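Local coordinates for protein mannan endo-1,6-alpha-mannosidase (Chaetomium thermophilum, PDB 6RY0) that probably acts on alpha-1,6-mannosidic linkages as a family 76 glycoside hydrolase or transglycosidase, a role linked to transfer of GPI-anchored glycoproteins into the fungal cell wall, at residues Tyr212-Thr217 with Ala411-Gly416; Phe273-Thr278 with Gln336-Thr341; Lys152-Ala157 with Ile417-Pro422; Thr85-Trp90 with Met138-Asn143; Asn199-Asp204 with Ala264-His269. All blocks are in the same frame, centred on the assembly; numbering follows the deposited sequence.

Contact 1: Tyr212-Thr217 with Ala411-Gly416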
# COMPACT_ATOMS: atom_id res chain seq x y z
N TYR A 212 -9.41 -1.76 14.59
CA TYR A 212 -8.43 -1.69 15.67
C TYR A 212 -9.03 -1.05 16.91
O TYR A 212 -8.87 -1.53 18.03
CB TYR A 212 -7.19 -0.91 15.21
CG TYR A 212 -6.05 -0.95 16.20
CD1 TYR A 212 -6.02 -0.14 17.32
CD2 TYR A 212 -4.99 -1.84 16.02
CE1 TYR A 212 -5.01 -0.23 18.25
CE2 TYR A 212 -3.95 -1.92 16.95
CZ TYR A 212 -3.97 -1.11 18.07
OH TYR A 212 -2.95 -1.18 19.00
N THR A 213 -9.68 0.09 16.72
CA THR A 213 -10.17 0.92 17.83
C THR A 213 -11.56 0.58 18.31
O THR A 213 -11.95 1.04 19.39
CB THR A 213 -10.18 2.40 17.44
OG1 THR A 213 -11.21 2.65 16.49
CG2 THR A 213 -8.84 2.94 16.97
N LYS A 214 -12.34 -0.13 17.49
CA LYS A 214 -13.73 -0.43 17.73
C LYS A 214 -14.58 0.85 17.75
O LYS A 214 -15.63 0.90 18.38
CB LYS A 214 -13.92 -1.27 18.99
CG LYS A 214 -13.12 -2.61 18.88
CD LYS A 214 -13.06 -3.36 20.19
CE LYS A 214 -12.23 -4.62 20.10
NZ LYS A 214 -12.75 -5.60 19.12
N ASN A 215 -14.13 1.88 17.08
CA ASN A 215 -14.89 3.11 16.97
C ASN A 215 -15.66 3.15 15.65
O ASN A 215 -15.08 3.09 14.57
CB ASN A 215 -13.95 4.31 17.09
CG ASN A 215 -14.67 5.62 17.08
OD1 ASN A 215 -15.12 6.07 16.03
ND2 ASN A 215 -14.73 6.27 18.20
N ASN A 216 -16.97 3.26 15.74
CA ASN A 216 -17.81 3.13 14.56
C ASN A 216 -17.77 4.32 13.62
O ASN A 216 -18.17 4.18 12.48
CB ASN A 216 -19.26 2.91 14.95
CG ASN A 216 -19.50 1.53 15.51
OD1 ASN A 216 -18.75 0.59 15.28
ND2 ASN A 216 -20.59 1.40 16.24
N THR A 217 -17.30 5.49 14.06
CA THR A 217 -17.26 6.62 13.17
C THR A 217 -16.28 6.37 12.02
O THR A 217 -16.53 6.79 10.90
CB THR A 217 -16.97 7.90 13.93
OG1 THR A 217 -18.07 8.12 14.81
CG2 THR A 217 -16.79 9.09 12.99
N ALA A 411 -3.53 -7.20 14.89
CA ALA A 411 -4.02 -6.96 16.24
C ALA A 411 -5.10 -5.88 16.22
O ALA A 411 -5.15 -5.03 15.31
CB ALA A 411 -2.88 -6.52 17.13
N THR A 412 -5.95 -5.92 17.24
CA THR A 412 -6.82 -4.81 17.57
C THR A 412 -6.29 -4.17 18.86
O THR A 412 -5.26 -4.60 19.41
CB THR A 412 -8.26 -5.22 17.78
OG1 THR A 412 -8.37 -5.93 19.02
CG2 THR A 412 -8.82 -6.08 16.62
N ASN A 413 -7.01 -3.17 19.39
CA ASN A 413 -6.64 -2.59 20.65
C ASN A 413 -6.74 -3.58 21.82
O ASN A 413 -6.27 -3.29 22.90
CB ASN A 413 -7.37 -1.28 20.96
CG ASN A 413 -8.85 -1.43 21.17
OD1 ASN A 413 -9.40 -2.53 21.31
ND2 ASN A 413 -9.51 -0.28 21.24
N GLU A 414 -7.32 -4.77 21.61
CA GLU A 414 -7.35 -5.78 22.66
C GLU A 414 -5.95 -6.26 23.02
O GLU A 414 -5.68 -6.52 24.20
CB GLU A 414 -8.23 -6.95 22.24
CG GLU A 414 -9.70 -6.60 22.25
CD GLU A 414 -10.61 -7.77 21.93
OE1 GLU A 414 -10.10 -8.90 21.71
OE2 GLU A 414 -11.84 -7.56 21.86
N THR A 415 -5.08 -6.40 22.03
CA THR A 415 -3.72 -6.90 22.26
C THR A 415 -2.62 -5.99 21.71
O THR A 415 -1.45 -6.22 21.97
CB THR A 415 -3.51 -8.33 21.71
OG1 THR A 415 -3.55 -8.30 20.29
CG2 THR A 415 -4.58 -9.30 22.23
N GLY A 416 -2.98 -4.96 20.95
CA GLY A 416 -1.98 -4.07 20.40
C GLY A 416 -1.27 -3.31 21.51
O GLY A 416 -1.74 -3.21 22.65
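Y212 meets T412 and N413 where helix 196-213 ends. The carbonyl O of Y212 accepts from N413 N at 2.8 Å, with an N-H...O angle of 155°. The same backbone piece packs over one face of the Y212 ring: T412 C and N413 N both sit 3.7 Å above its plane, near its centre. CG of Y212 is anti to the backbone N (chi1 -172°), which brings this ring face against residues 412-413. Its hydroxyl O reaches G416 CA at 3.4 Å. The loop also satisfies itself. T412 OG1 accepts from E414 N at 3.0 Å, an ST turn, and T412 O takes both G416 N and T415 N. On the other segment T213 OG1 accepts from N215 N at 3.1 Å, a second ST turn, and is also hydrogen-bonded to L209 O. N215 is the N-cap of the next helix, and its OD1 accepts from T217 N at 3.0 Å. K214, with positive phi, leaves the helix and sends its chain across E414. The two form a long salt bridge, K214 NZ to E414 OE2 at 3.5 Å. Both residues are exposed, so this charge pair is probably weakened by solvent. The short backbone bond beside the ring is likely to hold the loop more firmly than the surface salt bridge does.

Contact 2: Phe273-Thr278 with Gln336-Thr341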
# COMPACT_ATOMS: atom_id res chain seq x y z
N PHE A 273 -11.59 -5.94 5.96
CA PHE A 273 -11.65 -5.37 7.29
C PHE A 273 -13.08 -5.00 7.66
O PHE A 273 -13.49 -5.25 8.80
CB PHE A 273 -10.69 -4.15 7.43
CG PHE A 273 -9.26 -4.55 7.70
CD1 PHE A 273 -8.38 -4.83 6.66
CD2 PHE A 273 -8.77 -4.62 8.99
CE1 PHE A 273 -7.07 -5.21 6.92
CE2 PHE A 273 -7.46 -5.01 9.25
CZ PHE A 273 -6.61 -5.30 8.21
N MET A 274 -13.84 -4.45 6.73
CA MET A 274 -15.23 -4.12 7.01
C MET A 274 -16.07 -5.37 7.27
O MET A 274 -16.94 -5.36 8.15
CB MET A 274 -15.88 -3.32 5.90
CG MET A 274 -15.31 -1.92 5.72
SD MET A 274 -15.55 -0.84 7.16
CE MET A 274 -17.31 -0.52 7.01
N TRP A 275 -15.86 -6.43 6.51
CA TRP A 275 -16.55 -7.69 6.75
C TRP A 275 -16.23 -8.22 8.14
O TRP A 275 -17.12 -8.64 8.88
CB TRP A 275 -16.16 -8.70 5.67
CG TRP A 275 -16.45 -10.12 6.00
CD1 TRP A 275 -15.53 -11.13 6.03
CD2 TRP A 275 -17.72 -10.73 6.31
NE1 TRP A 275 -16.14 -12.32 6.33
CE2 TRP A 275 -17.48 -12.11 6.49
CE3 TRP A 275 -19.04 -10.26 6.45
CZ2 TRP A 275 -18.49 -12.99 6.84
CZ3 TRP A 275 -20.04 -11.16 6.79
CH2 TRP A 275 -19.75 -12.50 6.96
N ASN A 276 -14.95 -8.22 8.50
CA ASN A 276 -14.54 -8.74 9.79
C ASN A 276 -15.15 -7.91 10.92
O ASN A 276 -15.62 -8.45 11.91
CB ASN A 276 -13.01 -8.73 9.84
CG ASN A 276 -12.47 -9.33 11.11
OD1 ASN A 276 -12.48 -8.68 12.16
ND2 ASN A 276 -11.97 -10.54 11.03
N TYR A 277 -15.16 -6.59 10.76
CA TYR A 277 -15.66 -5.69 11.80
C TYR A 277 -17.18 -5.75 11.93
O TYR A 277 -17.71 -5.86 13.04
CB TYR A 277 -15.21 -4.27 11.47
CG TYR A 277 -15.61 -3.26 12.51
CD1 TYR A 277 -15.06 -3.30 13.79
CD2 TYR A 277 -16.53 -2.27 12.24
CE1 TYR A 277 -15.38 -2.38 14.73
CE2 TYR A 277 -16.87 -1.31 13.23
CZ TYR A 277 -16.26 -1.40 14.46
OH TYR A 277 -16.50 -0.48 15.48
N THR A 278 -17.89 -5.67 10.81
CA THR A 278 -19.34 -5.55 10.82
C THR A 278 -20.09 -6.87 10.82
O THR A 278 -21.23 -6.92 11.29
CB THR A 278 -19.87 -4.74 9.61
OG1 THR A 278 -19.69 -5.48 8.40
CG2 THR A 278 -19.24 -3.36 9.51
N GLN A 336 -6.49 -13.84 6.39
CA GLN A 336 -6.55 -13.92 7.84
C GLN A 336 -7.84 -13.32 8.39
O GLN A 336 -8.45 -13.87 9.30
CB GLN A 336 -5.38 -13.18 8.46
CG GLN A 336 -4.04 -13.68 8.08
CD GLN A 336 -2.95 -12.87 8.74
OE1 GLN A 336 -2.92 -11.66 8.59
NE2 GLN A 336 -2.10 -13.52 9.54
N ILE A 337 -8.25 -12.19 7.82
CA ILE A 337 -9.42 -11.54 8.39
C ILE A 337 -10.71 -11.85 7.69
O ILE A 337 -11.77 -11.65 8.29
CB ILE A 337 -9.24 -10.09 8.45
CG1 ILE A 337 -8.97 -9.56 7.06
CG2 ILE A 337 -8.11 -9.76 9.39
CD1 ILE A 337 -8.95 -8.06 6.97
N ALA A 338 -10.63 -12.47 6.51
CA ALA A 338 -11.79 -13.03 5.82
C ALA A 338 -11.43 -14.47 5.47
O ALA A 338 -11.13 -14.80 4.33
CB ALA A 338 -12.16 -12.23 4.59
N PRO A 339 -11.39 -15.35 6.47
CA PRO A 339 -10.82 -16.68 6.24
C PRO A 339 -11.53 -17.52 5.19
O PRO A 339 -10.91 -18.46 4.68
CB PRO A 339 -10.86 -17.33 7.62
CG PRO A 339 -11.78 -16.51 8.39
CD PRO A 339 -11.74 -15.13 7.87
N HIS A 340 -12.78 -17.22 4.86
CA HIS A 340 -13.44 -17.98 3.82
C HIS A 340 -12.78 -17.80 2.46
O HIS A 340 -13.05 -18.60 1.56
CB HIS A 340 -14.91 -17.62 3.75
CG HIS A 340 -15.19 -16.32 3.06
ND1 HIS A 340 -15.05 -15.10 3.68
CD2 HIS A 340 -15.60 -16.07 1.80
CE1 HIS A 340 -15.37 -14.15 2.83
NE2 HIS A 340 -15.72 -14.71 1.68
N THR A 341 -11.91 -16.80 2.30
CA THR A 341 -11.21 -16.56 1.05
C THR A 341 -9.92 -17.35 0.90
O THR A 341 -9.30 -17.29 -0.16
CB THR A 341 -10.85 -15.08 0.88
OG1 THR A 341 -9.87 -14.70 1.84
CG2 THR A 341 -12.06 -14.18 0.94
O HOH W 1 -14.61 -14.81 6.36
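The apolar part is I337 against F273. In one of two modelled positions of I337, its CD1 stands over one face of the phenyl ring, 3.5 Å from its centroid and 19° off the normal. This CH-pi contact, shifted toward CD1 and CE1 of F273, is therefore tentative. A338 CB meets the W275 indole at its edge, 3.8 Å from CD1. The direct polar contact is one hydrogen bond. N276 ND2 donates to I337 O at 3.0 Å, nearly straight at 167°. The carbonyl is met in its plane, on a lone pair, and the oxygen lies in the amide plane of N276. The N276 side chain leaves opposite its own N (chi1 -177°), which points the amide at the end of helix 323-337. The contact thus joins the last turns of two helices of the family 76 (alpha/alpha)6 barrel, 261-278 and 323-337. R211 of helix 196-213 binds OD1 of N276, so both ends of the amide are held. The water-mediated part lies on the W275 side. One water accepts from W275 NE1 at 2.9 Å and sits 2.7 Å from H340 ND1, in the plane of both rings. It also takes a weak bond from H340 N. H340 NE2 is hydrogen-bonded to D288 of helix 281-298.

Contact 3: Lys152-Ala157 with Ile417-Pro422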
# COMPACT_ATOMS: atom_id res chain seq x y z
N LYS A 152 7.68 10.73 21.05
CA LYS A 152 7.53 10.75 19.61
C LYS A 152 6.13 10.29 19.24
O LYS A 152 5.48 9.59 20.01
CB LYS A 152 8.58 9.84 18.96
CG LYS A 152 10.00 10.38 19.02
CD LYS A 152 10.21 11.61 18.14
CE LYS A 152 11.58 12.22 18.42
NZ LYS A 152 11.83 13.44 17.65
N PRO A 153 5.68 10.60 18.03
CA PRO A 153 4.36 10.17 17.60
C PRO A 153 4.28 8.65 17.56
O PRO A 153 5.20 7.99 17.11
CB PRO A 153 4.24 10.78 16.21
CG PRO A 153 5.19 11.87 16.15
CD PRO A 153 6.32 11.46 17.03
N GLN A 154 3.16 8.12 17.99
CA GLN A 154 2.92 6.70 18.06
C GLN A 154 2.20 6.20 16.81
O GLN A 154 1.52 6.98 16.12
CB GLN A 154 2.12 6.39 19.34
CG GLN A 154 2.87 6.78 20.62
CD GLN A 154 4.14 5.99 20.79
OE1 GLN A 154 4.13 4.75 20.73
NE2 GLN A 154 5.24 6.67 20.99
N TRP A 155 2.33 4.91 16.48
CA TRP A 155 1.84 4.41 15.22
C TRP A 155 0.33 4.63 15.01
O TRP A 155 -0.10 5.13 13.98
CB TRP A 155 2.19 2.93 15.01
CG TRP A 155 3.63 2.60 15.18
CD1 TRP A 155 4.10 1.56 15.92
CD2 TRP A 155 4.77 3.22 14.55
NE1 TRP A 155 5.47 1.50 15.81
CE2 TRP A 155 5.90 2.50 14.98
CE3 TRP A 155 4.96 4.31 13.69
CZ2 TRP A 155 7.19 2.86 14.59
CZ3 TRP A 155 6.23 4.67 13.31
CH2 TRP A 155 7.33 3.95 13.76
N LEU A 156 -0.48 4.23 16.00
CA LEU A 156 -1.91 4.40 15.86
C LEU A 156 -2.24 5.90 15.69
O LEU A 156 -3.05 6.27 14.85
CB LEU A 156 -2.65 3.82 17.06
CG LEU A 156 -4.18 4.05 17.08
CD1 LEU A 156 -4.87 3.40 15.92
CD2 LEU A 156 -4.76 3.56 18.39
N ALA A 157 -1.61 6.75 16.50
CA ALA A 157 -1.84 8.18 16.43
C ALA A 157 -1.51 8.75 15.05
O ALA A 157 -2.18 9.67 14.58
CB ALA A 157 -1.05 8.90 17.49
N ILE A 417 -0.13 -2.73 21.15
CA ILE A 417 0.70 -1.99 22.09
C ILE A 417 0.84 -0.51 21.74
O ILE A 417 1.40 0.24 22.53
CB ILE A 417 2.10 -2.62 22.27
CG1 ILE A 417 2.85 -2.66 20.93
CG2 ILE A 417 1.97 -4.01 22.86
CD1 ILE A 417 4.30 -3.09 21.05
N SER A 418 0.28 -0.06 20.61
CA SER A 418 0.39 1.33 20.24
C SER A 418 -0.60 2.17 21.05
O SER A 418 -1.36 1.65 21.89
CB SER A 418 0.23 1.47 18.72
OG SER A 418 0.56 2.78 18.29
N ARG A 419 -0.54 3.48 20.84
CA ARG A 419 -1.39 4.45 21.52
C ARG A 419 -1.88 5.45 20.49
O ARG A 419 -1.16 5.80 19.54
CB ARG A 419 -0.63 5.17 22.65
CG ARG A 419 -0.14 4.23 23.75
CD ARG A 419 0.60 4.97 24.86
NE ARG A 419 1.85 5.60 24.44
CZ ARG A 419 3.02 4.98 24.33
NH1 ARG A 419 3.14 3.67 24.55
NH2 ARG A 419 4.08 5.67 23.96
N GLY A 420 -3.12 5.90 20.68
CA GLY A 420 -3.73 6.88 19.81
C GLY A 420 -3.69 8.29 20.37
O GLY A 420 -2.99 8.57 21.34
N ASP A 421 -4.41 9.18 19.73
CA ASP A 421 -4.43 10.59 20.10
C ASP A 421 -5.80 11.09 19.68
O ASP A 421 -6.09 11.13 18.49
CB ASP A 421 -3.33 11.35 19.36
CG ASP A 421 -3.33 12.85 19.58
OD1 ASP A 421 -4.22 13.39 20.25
OD2 ASP A 421 -2.42 13.52 19.02
N PRO A 422 -6.68 11.53 20.61
CA PRO A 422 -8.01 12.01 20.21
C PRO A 422 -7.96 13.29 19.40
O PRO A 422 -8.96 13.61 18.74
CB PRO A 422 -8.72 12.26 21.54
CG PRO A 422 -7.61 12.55 22.47
CD PRO A 422 -6.47 11.64 22.05
O HOH W 2 3.18 3.17 18.76
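The chain at S418-D421 runs past the first turn of helix 155-167, coming closest at A157 and G420, whose CA atoms are 4.1 Å apart. A weak backbone bond joins A157 N to R419 O at 3.2 Å. S418 turns OG away from its own N (chi1 -170°), and OG accepts from L156 N at 2.9 Å. That bond is nearly straight, at 172°. A water ties the same corner together: it donates to Q154 OE1, takes the N-H of W155, and accepts from S418 OG. Q154 is at the N-cap position. The C-terminal tail, after helix 389-401, therefore meets the N-terminal end of a helix in this mainly helical fold, where first-turn N-H groups lack an intrahelical acceptor; S418 and R419 supply two. R419 N itself is buried here with no partner in the model. R419 bends at chi3 and lays its guanidinium along the Q154 amide. The planes are 25° apart and stacked, with NH2 of R419 3.2 Å from CD of Q154. Q154 NE2 donates instead to K152 O, and also bonds to P148 O. L156 CD2 packs against the G420 backbone. A157 CB touches D421 CB at 3.8 Å. The D421 N-H is bound by Q160 on the next turn of the helix.

Contact 4: Thr85-Trp90 with Met138-Asn143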
# COMPACT_ATOMS: atom_id res chain seq x y z
N THR A 85 6.56 -2.36 3.84
CA THR A 85 7.03 -3.67 3.40
C THR A 85 7.91 -4.32 4.47
O THR A 85 7.81 -5.52 4.72
CB THR A 85 7.80 -3.56 2.07
OG1 THR A 85 6.94 -2.99 1.08
CG2 THR A 85 8.22 -4.92 1.57
N TYR A 86 8.77 -3.53 5.12
CA TYR A 86 9.63 -4.03 6.15
C TYR A 86 8.95 -4.26 7.50
O TYR A 86 9.35 -5.15 8.25
CB TYR A 86 10.90 -3.16 6.35
CG TYR A 86 11.94 -3.48 5.28
CD1 TYR A 86 11.86 -2.95 4.01
CD2 TYR A 86 12.99 -4.34 5.56
CE1 TYR A 86 12.77 -3.27 3.04
CE2 TYR A 86 13.93 -4.67 4.58
CZ TYR A 86 13.80 -4.13 3.33
OH TYR A 86 14.69 -4.40 2.33
N VAL A 87 7.92 -3.48 7.81
CA VAL A 87 7.08 -3.80 8.97
C VAL A 87 6.44 -5.17 8.78
O VAL A 87 6.42 -6.00 9.69
CB VAL A 87 6.03 -2.69 9.16
CG1 VAL A 87 5.00 -3.07 10.20
CG2 VAL A 87 6.71 -1.37 9.56
N ASP A 88 5.93 -5.42 7.57
CA ASP A 88 5.39 -6.74 7.25
C ASP A 88 6.48 -7.82 7.27
O ASP A 88 6.24 -8.92 7.77
CB ASP A 88 4.65 -6.76 5.90
CG ASP A 88 3.15 -6.68 6.04
OD1 ASP A 88 2.60 -6.99 7.12
OD2 ASP A 88 2.52 -6.33 5.00
N TYR A 89 7.64 -7.53 6.71
CA TYR A 89 8.75 -8.50 6.69
C TYR A 89 9.04 -9.01 8.10
O TYR A 89 9.14 -10.23 8.31
CB TYR A 89 9.99 -7.88 6.05
CG TYR A 89 11.23 -8.72 6.22
CD1 TYR A 89 11.43 -9.85 5.46
CD2 TYR A 89 12.20 -8.39 7.16
CE1 TYR A 89 12.56 -10.66 5.66
CE2 TYR A 89 13.31 -9.19 7.37
CZ TYR A 89 13.46 -10.34 6.63
OH TYR A 89 14.52 -11.20 6.81
N TRP A 90 9.20 -8.10 9.06
CA TRP A 90 9.47 -8.52 10.42
C TRP A 90 8.31 -9.34 10.99
O TRP A 90 8.52 -10.34 11.67
CB TRP A 90 9.79 -7.30 11.29
CG TRP A 90 9.70 -7.60 12.75
CD1 TRP A 90 10.59 -8.27 13.55
CD2 TRP A 90 8.60 -7.26 13.59
NE1 TRP A 90 10.11 -8.34 14.83
CE2 TRP A 90 8.88 -7.73 14.88
CE3 TRP A 90 7.38 -6.61 13.35
CZ2 TRP A 90 7.97 -7.56 15.95
CZ3 TRP A 90 6.49 -6.46 14.39
CH2 TRP A 90 6.79 -6.90 15.67
N MET A 138 -0.51 2.40 10.28
CA MET A 138 -1.58 1.49 10.68
C MET A 138 -1.07 0.06 10.79
O MET A 138 -1.36 -0.66 11.74
CB MET A 138 -2.73 1.59 9.69
CG MET A 138 -4.00 0.88 10.08
SD MET A 138 -4.86 1.58 11.48
CE MET A 138 -4.59 0.36 12.76
N LEU A 139 -0.28 -0.35 9.79
CA LEU A 139 0.30 -1.69 9.75
C LEU A 139 1.24 -1.90 10.95
O LEU A 139 1.25 -2.97 11.55
CB LEU A 139 1.08 -1.87 8.43
CG LEU A 139 1.59 -3.28 8.21
CD1 LEU A 139 0.45 -4.29 8.04
CD2 LEU A 139 2.48 -3.29 6.98
N ALA A 140 2.02 -0.88 11.30
CA ALA A 140 2.89 -0.99 12.47
C ALA A 140 2.07 -1.23 13.73
O ALA A 140 2.43 -2.06 14.55
CB ALA A 140 3.76 0.26 12.56
N ALA A 141 0.94 -0.54 13.89
CA ALA A 141 0.06 -0.80 15.05
C ALA A 141 -0.51 -2.23 14.99
O ALA A 141 -0.51 -2.96 15.98
CB ALA A 141 -1.05 0.24 15.13
N GLU A 142 -1.01 -2.63 13.82
CA GLU A 142 -1.58 -3.97 13.67
C GLU A 142 -0.59 -5.08 13.92
O GLU A 142 -0.96 -6.16 14.39
CB GLU A 142 -2.13 -4.12 12.23
CG GLU A 142 -3.37 -3.29 11.95
CD GLU A 142 -3.65 -3.09 10.48
OE1 GLU A 142 -2.78 -3.41 9.64
OE2 GLU A 142 -4.76 -2.57 10.15
N ASN A 143 0.65 -4.84 13.57
CA ASN A 143 1.69 -5.86 13.66
C ASN A 143 2.46 -5.79 14.98
O ASN A 143 3.40 -6.54 15.19
CB ASN A 143 2.64 -5.76 12.46
CG ASN A 143 2.03 -6.27 11.18
OD1 ASN A 143 0.89 -6.71 11.17
ND2 ASN A 143 2.78 -6.18 10.07
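V87 and D88 face L139, A140 and N143 between two neighbouring, nearly parallel helices of the family 76 (alpha/alpha)6-barrel fold. The axes of 85-90 and 138-142 run 13° apart and come within 9.4 Å. V87 directs CG1 away from its backbone N. This branch reaches across to A140 CA at 3.7 Å and to CG of L139. L139 sends both methyls to the D88 carboxylate, crossing it at about a right angle: CD1 meets OD1 and CD2 meets OD2, each at 3.6 Å. D88 has an unusual chi1 of -100°, and two conformers are modelled. In one of them, OD1 accepts from N143 ND2 at 3.1 Å. The donor comes from the anti side and lies 33° out of the carboxylate plane, yet OD1 stays in the amide plane of N143. The other oxygen, OD2, is in a salt bridge with R329. In this conformer the buried carboxylate would be shared by N143 and R329. The W90 indole turns its edge to N143, with CZ3 at 3.2 Å from N143 O.

Contact 5: Asn199-Asp204 with Ala264-His269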
# COMPACT_ATOMS: atom_id res chain seq x y z
N ASN A 199 -9.18 7.66 -2.72
CA ASN A 199 -10.36 7.23 -2.00
C ASN A 199 -10.18 5.85 -1.38
O ASN A 199 -10.65 5.61 -0.28
CB ASN A 199 -11.57 7.33 -2.95
CG ASN A 199 -11.94 8.76 -3.15
OD1 ASN A 199 -12.57 9.36 -2.26
ND2 ASN A 199 -11.52 9.36 -4.27
N ALA A 200 -9.49 4.95 -2.09
CA ALA A 200 -9.21 3.62 -1.58
C ALA A 200 -8.31 3.68 -0.34
O ALA A 200 -8.51 2.91 0.58
CB ALA A 200 -8.58 2.77 -2.67
N CYS A 201 -7.32 4.56 -0.34
CA CYS A 201 -6.46 4.70 0.84
C CYS A 201 -7.29 5.17 2.03
O CYS A 201 -7.14 4.65 3.15
CB CYS A 201 -5.32 5.69 0.57
SG CYS A 201 -4.04 5.13 -0.58
N PHE A 202 -8.13 6.17 1.82
CA PHE A 202 -8.96 6.68 2.91
C PHE A 202 -9.94 5.64 3.42
O PHE A 202 -10.14 5.47 4.62
CB PHE A 202 -9.61 7.98 2.45
CG PHE A 202 -10.52 8.64 3.45
CD1 PHE A 202 -10.10 8.96 4.72
CD2 PHE A 202 -11.81 8.96 3.11
CE1 PHE A 202 -10.93 9.60 5.63
CE2 PHE A 202 -12.64 9.61 4.03
CZ PHE A 202 -12.22 9.90 5.27
N PHE A 203 -10.55 4.89 2.48
CA PHE A 203 -11.43 3.79 2.80
C PHE A 203 -10.71 2.74 3.64
O PHE A 203 -11.19 2.30 4.68
CB PHE A 203 -11.94 3.17 1.50
CG PHE A 203 -12.61 1.84 1.67
CD1 PHE A 203 -13.77 1.71 2.42
CD2 PHE A 203 -12.08 0.69 1.10
CE1 PHE A 203 -14.36 0.48 2.62
CE2 PHE A 203 -12.67 -0.55 1.28
CZ PHE A 203 -13.80 -0.65 2.04
N ASP A 204 -9.55 2.29 3.14
CA ASP A 204 -8.81 1.24 3.82
C ASP A 204 -8.41 1.67 5.22
O ASP A 204 -8.53 0.91 6.18
CB ASP A 204 -7.55 0.91 2.97
CG ASP A 204 -6.80 -0.29 3.49
OD1 ASP A 204 -7.41 -1.40 3.41
OD2 ASP A 204 -5.63 -0.13 3.89
N ALA A 264 -7.90 -2.33 -7.16
CA ALA A 264 -8.82 -3.40 -6.79
C ALA A 264 -8.35 -4.08 -5.52
O ALA A 264 -9.16 -4.41 -4.64
CB ALA A 264 -9.00 -4.41 -7.92
N ALA A 265 -7.05 -4.35 -5.39
CA ALA A 265 -6.58 -5.06 -4.22
C ALA A 265 -6.76 -4.24 -2.94
O ALA A 265 -7.05 -4.83 -1.88
CB ALA A 265 -5.11 -5.47 -4.37
N LEU A 266 -6.59 -2.92 -2.98
CA LEU A 266 -6.77 -2.12 -1.79
C LEU A 266 -8.23 -2.11 -1.38
O LEU A 266 -8.55 -2.15 -0.20
CB LEU A 266 -6.22 -0.70 -2.01
CG LEU A 266 -6.16 0.15 -0.74
CD1 LEU A 266 -5.50 -0.56 0.42
CD2 LEU A 266 -5.41 1.43 -1.05
N LEU A 267 -9.15 -2.02 -2.35
CA LEU A 267 -10.56 -2.10 -2.02
C LEU A 267 -10.91 -3.46 -1.43
O LEU A 267 -11.70 -3.54 -0.49
CB LEU A 267 -11.43 -1.78 -3.21
CG LEU A 267 -11.34 -0.34 -3.73
CD1 LEU A 267 -12.32 -0.13 -4.86
CD2 LEU A 267 -11.54 0.66 -2.65
N LEU A 268 -10.36 -4.55 -1.98
CA LEU A 268 -10.56 -5.87 -1.38
C LEU A 268 -10.09 -5.89 0.08
O LEU A 268 -10.78 -6.40 0.94
CB LEU A 268 -9.82 -6.93 -2.21
CG LEU A 268 -9.82 -8.33 -1.59
CD1 LEU A 268 -11.21 -8.94 -1.54
CD2 LEU A 268 -8.88 -9.24 -2.34
N HIS A 269 -8.90 -5.35 0.32
CA HIS A 269 -8.33 -5.31 1.66
C HIS A 269 -9.27 -4.56 2.61
O HIS A 269 -9.62 -5.09 3.66
CB HIS A 269 -6.96 -4.65 1.53
CG HIS A 269 -6.10 -4.65 2.75
ND1 HIS A 269 -5.96 -3.55 3.57
CD2 HIS A 269 -5.20 -5.57 3.19
CE1 HIS A 269 -5.01 -3.80 4.44
NE2 HIS A 269 -4.53 -5.01 4.25
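D204 and H269 both extend trans to their main-chain nitrogens (chi1 -173° for D204), and these torsions bring carboxylate and imidazole together between helices 196-213 and 261-278. H269 ND1 donates to D204 OD1 at 2.6 Å, with an angle of 178°. The oxygen uses its syn lone pair and lies in the ring plane. The two planes are turned 40° apart. L266 lies athwart D204, and its CD1 packs 3.3 Å from D204 CG. Its other methyl, CD2, lies on A200 and C201. L267 CD2 meets A200 CB at 3.6 Å and F203 CD2 at 3.8 Å. The edge of the F203 ring faces L267 O. The helix segments run nearly parallel, as neighbours in the buried interior of the family 76 (alpha/alpha)6-barrel fold. D204 OD2 is in a salt bridge with R208. The short, straight bond, in a buried setting with L266 methyls on one side, is consistent with a strong, charge-assisted hydrogen bond, the charge of D204 probably being shared between imidazole and arginine.

Overall arrangement
The five contacts join helices and loops within one chain. Contacts 1, 3 and 4 meet around helix 127-142: A411 N lies 2.8 Å from E142 O, a probable hydrogen bond, and W155 CG packs 3.5 Å from A140 CB. Contact 1 also meets contact 2 through a probable hydrogen bond of Y277 OH with one conformer of N216. Contacts 2 and 5 share helix 261-278, with centres 14 Å apart. Contacts 1 and 5 share helix 196-213 without touching. Contact 5 lies nearest the chain centre, about 9 Å away; its C201 side chain is about 8 Å from that of D129, which binds a second calcium in another structure of this protein but not here. Contacts 1 to 4 lie away from the annotated sites.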